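Local coordinates for DUF4847 domain-containing protein (PDB 4ZGF) that is of unknown function but binds calcium and probably adopts a lipocalin-like, calycin-type fold, at residues Thr74-Trp79 with Phe92-Pro97. Sequence-based numbering, arbitrary orientation.
Sequences TIEGTW and FTKTPP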
ATOM      1  N   THR A  74       2.521  15.368   1.041  0.80  7.42           N
ATOM      2  CA  THR A  74       1.697  14.563   1.896  0.80  7.28           C
ATOM      3  C   THR A  74       0.338  14.244   1.302  0.80  6.44           C
ATOM      4  O   THR A  74      -0.257  14.993   0.526  0.80  7.50           O
ATOM      5  CB  THR A  74       1.484  15.196   3.246  0.80  8.43           C
ATOM      6  OG1 THR A  74       0.816  16.435   3.066  0.80  9.79           O
ATOM      7  CG2 THR A  74       2.801  15.377   3.962  0.80 11.16           C
ATOM      8  N   ILE A  75      -0.156  13.094   1.783  1.00  7.00           N
ATOM      9  CA  ILE A  75      -1.563  12.708   1.647  1.00  6.82           C
ATOM     10  C   ILE A  75      -2.211  12.863   3.005  1.00  6.31           C
ATOM     11  O   ILE A  75      -1.569  12.696   4.042  1.00  6.72           O
ATOM     12  CB  ILE A  75      -1.718  11.280   1.104  1.00  6.97           C
ATOM     13  CG1 ILE A  75      -0.925  10.270   1.920  1.00  7.85           C
ATOM     14  CG2 ILE A  75      -1.341  11.241  -0.349  1.00  7.68           C
ATOM     15  CD1 ILE A  75      -1.146   8.809   1.562  1.00  8.93           C
ATOM     16  N   GLU A  76      -3.517  13.154   3.006  1.00  6.17           N
ATOM     17  CA  GLU A  76      -4.295  13.211   4.221  1.00  6.46           C
ATOM     18  C   GLU A  76      -5.688  12.684   3.933  1.00  6.00           C
ATOM     19  O   GLU A  76      -6.174  12.790   2.809  1.00  6.37           O
ATOM     20  CB  GLU A  76      -4.460  14.667   4.740  1.00  7.62           C
ATOM     21  CG  GLU A  76      -3.143  15.377   5.008  1.00  8.80           C
ATOM     22  CD  GLU A  76      -3.295  16.798   5.450  1.00 11.60           C
ATOM     23  OE1 GLU A  76      -4.371  17.375   5.312  1.00 15.08           O
ATOM     24  OE2 GLU A  76      -2.305  17.384   5.906  1.00 15.25           O
ATOM     25  N   GLY A  77      -6.359  12.212   4.986  1.00  5.95           N
ATOM     26  CA  GLY A  77      -7.751  11.815   4.852  1.00  6.18           C
ATOM     27  C   GLY A  77      -8.258  11.142   6.092  1.00  5.88           C
ATOM     28  O   GLY A  77      -7.753  11.333   7.190  1.00  6.27           O
ATOM     29  N   THR A  78      -9.323  10.367   5.885  1.00  6.13           N
ATOM     30  CA  THR A  78      -9.968   9.644   6.953  1.00  6.42           C
ATOM     31  C   THR A  78     -10.069   8.165   6.578  1.00  6.52           C
ATOM     32  O   THR A  78      -9.917   7.795   5.408  1.00  6.34           O
ATOM     33  CB  THR A  78     -11.357  10.230   7.283  1.00  7.29           C
ATOM     34  OG1 THR A  78     -12.190  10.027   6.147  1.00  8.07           O
ATOM     35  CG2 THR A  78     -11.255  11.724   7.575  1.00  8.56           C
ATOM     36  N   TRP A  79     -10.335   7.345   7.587  1.00  6.71           N
ATOM     37  CA  TRP A  79     -10.456   5.922   7.376  1.00  6.84           C
ATOM     38  C   TRP A  79     -11.348   5.322   8.404  1.00  6.83           C
ATOM     39  O   TRP A  79     -11.451   5.780   9.548  1.00  7.95           O
ATOM     40  CB  TRP A  79      -9.059   5.235   7.409  1.00  7.31           C
ATOM     41  CG  TRP A  79      -8.431   5.230   8.759  1.00  7.22           C
ATOM     42  CD1 TRP A  79      -7.814   6.280   9.376  1.00  7.55           C
ATOM     43  CD2 TRP A  79      -8.475   4.162   9.732  1.00  7.51           C
ATOM     44  NE1 TRP A  79      -7.451   5.922  10.667  1.00  7.88           N
ATOM     45  CE2 TRP A  79      -7.848   4.637  10.905  1.00  7.63           C
ATOM     46  CE3 TRP A  79      -8.952   2.851   9.709  1.00  8.50           C
ATOM     47  CZ2 TRP A  79      -7.710   3.846  12.044  1.00  8.84           C
ATOM     48  CZ3 TRP A  79      -8.815   2.073  10.854  1.00  9.40           C
ATOM     49  CH2 TRP A  79      -8.206   2.576  12.002  1.00  9.37           C
ATOM     50  N   PHE A  92      -9.651  10.144   0.793  1.00  5.90           N
ATOM     51  CA  PHE A  92      -8.630  11.210   0.713  1.00  6.27           C
ATOM     52  C   PHE A  92      -9.273  12.588   0.784  1.00  6.05           C
ATOM     53  O   PHE A  92     -10.266  12.877   0.111  1.00  7.55           O
ATOM     54  CB  PHE A  92      -7.846  11.108  -0.583  1.00  6.42           C
ATOM     55  CG  PHE A  92      -6.869   9.956  -0.606  1.00  6.38           C
ATOM     56  CD1 PHE A  92      -7.287   8.685  -1.023  1.00  7.36           C
ATOM     57  CD2 PHE A  92      -5.542  10.130  -0.247  1.00  7.20           C
ATOM     58  CE1 PHE A  92      -6.386   7.645  -1.038  1.00  8.31           C
ATOM     59  CE2 PHE A  92      -4.662   9.082  -0.275  1.00  7.41           C
ATOM     60  CZ  PHE A  92      -5.080   7.837  -0.673  1.00  7.67           C
ATOM     61  N   THR A  93      -8.626  13.466   1.557  1.00  6.07           N
ATOM     62  CA  THR A  93      -8.936  14.910   1.555  1.00  6.49           C
ATOM     63  C   THR A  93      -7.840  15.753   0.956  1.00  6.87           C
ATOM     64  O   THR A  93      -8.100  16.892   0.564  1.00  8.62           O
ATOM     65  CB  THR A  93      -9.341  15.398   2.946  1.00  7.08           C
ATOM     66  OG1 THR A  93      -8.312  15.102   3.876  1.00  7.69           O
ATOM     67  CG2 THR A  93     -10.636  14.711   3.409  1.00  8.62           C
ATOM     68  N   LYS A  94      -6.609  15.237   0.884  0.50  6.99           N
ATOM     69  CA  LYS A  94      -5.489  15.972   0.285  0.50  7.31           C
ATOM     70  C   LYS A  94      -4.598  14.977  -0.417  0.50  7.40           C
ATOM     71  O   LYS A  94      -4.241  13.943   0.176  0.50  7.24           O
ATOM     72  CB  LYS A  94      -4.673  16.680   1.360  0.50  9.18           C
ATOM     73  CG  LYS A  94      -3.449  17.453   0.845  0.50 11.90           C
ATOM     74  CD  LYS A  94      -2.503  17.846   1.990  0.50 14.46           C
ATOM     75  CE  LYS A  94      -1.247  18.603   1.542  0.50 16.11           C
ATOM     76  NZ  LYS A  94      -0.272  17.849   0.689  0.50 12.98           N
ATOM     77  N   THR A  95      -4.213  15.314  -1.650  1.00  7.70           N
ATOM     78  CA  THR A  95      -3.168  14.581  -2.383  1.00  8.07           C
ATOM     79  C   THR A  95      -2.224  15.614  -2.981  1.00  7.98           C
ATOM     80  O   THR A  95      -2.642  16.725  -3.355  1.00  9.60           O
ATOM     81  CB  THR A  95      -3.744  13.670  -3.478  1.00  8.83           C
ATOM     82  OG1 THR A  95      -4.539  14.425  -4.398  1.00 11.10           O
ATOM     83  CG2 THR A  95      -4.559  12.537  -2.884  1.00  8.63           C
ATOM     84  N   PRO A  96      -0.922  15.284  -3.077  1.00  7.34           N
ATOM     85  CA  PRO A  96       0.080  16.202  -3.622  1.00  7.72           C
ATOM     86  C   PRO A  96       0.060  16.163  -5.133  1.00  7.56           C
ATOM     87  O   PRO A  96      -0.594  15.322  -5.730  1.00  7.55           O
ATOM     88  CB  PRO A  96       1.371  15.627  -3.048  1.00  8.02           C
ATOM     89  CG  PRO A  96       1.153  14.150  -2.995  1.00  7.58           C
ATOM     90  CD  PRO A  96      -0.313  14.009  -2.624  1.00  6.94           C
ATOM     91  N   PRO A  97       0.805  17.063  -5.767  1.00  7.79           N
ATOM     92  CA  PRO A  97       0.916  17.058  -7.203  1.00  8.12           C
ATOM     93  C   PRO A  97       1.199  15.662  -7.760  1.00  7.34           C
ATOM     94  O   PRO A  97       2.093  14.948  -7.306  1.00  8.25           O
ATOM     95  CB  PRO A  97       2.073  18.051  -7.441  1.00  9.45           C
ATOM     96  CG  PRO A  97       1.868  19.075  -6.361  1.00  9.76           C
ATOM     97  CD  PRO A  97       1.476  18.231  -5.157  1.00  8.62           C
TER
HETATM   98  O   HOH W   1      -6.971  17.423   4.424  1.00 14.31           O
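K94 sets CG anti to its backbone N (chi1 178°), runs extended to CE and bends only at the last torsion (chi4 -65°), which in the conformer described brings NZ to T74. There the ammonium group donates to T74 O, at 2.9 Å, and to T74 OG1, at 3.0 Å; chi1 of 62° turns that hydroxyl between the backbone N and the carbonyl carbon, within reach of NZ. A lysine suits the place: its methylenes also lie against E76, K94 CD being 3.7 Å from E76 CD, although the opposite charges do not touch. The T93 hydroxyl meets a water shared with E76 OE1, and an alanine in place of E76 would take away the carboxylate packed on K94 CD and probably leave that water without its second partner. In the backbone, E76 N donates to K94 O (3.0 Å), while E76 O accepts from T93 N (2.8 Å) and K94 N (3.1 Å), both from the same face of its carbonyl plane. At G77 a side chain would crowd F92 CA. On the side facing helix 100-111, branched, apolar I75 sets CB at the F92 ring edge, 3.9 Å from CE2, and P96, a proline with no N-H to satisfy, offers CD to I75 CG2. T93 and K94 both facing E76 make a classic beta bulge, where strand 87-92 ends and the chain turns a corner at T93.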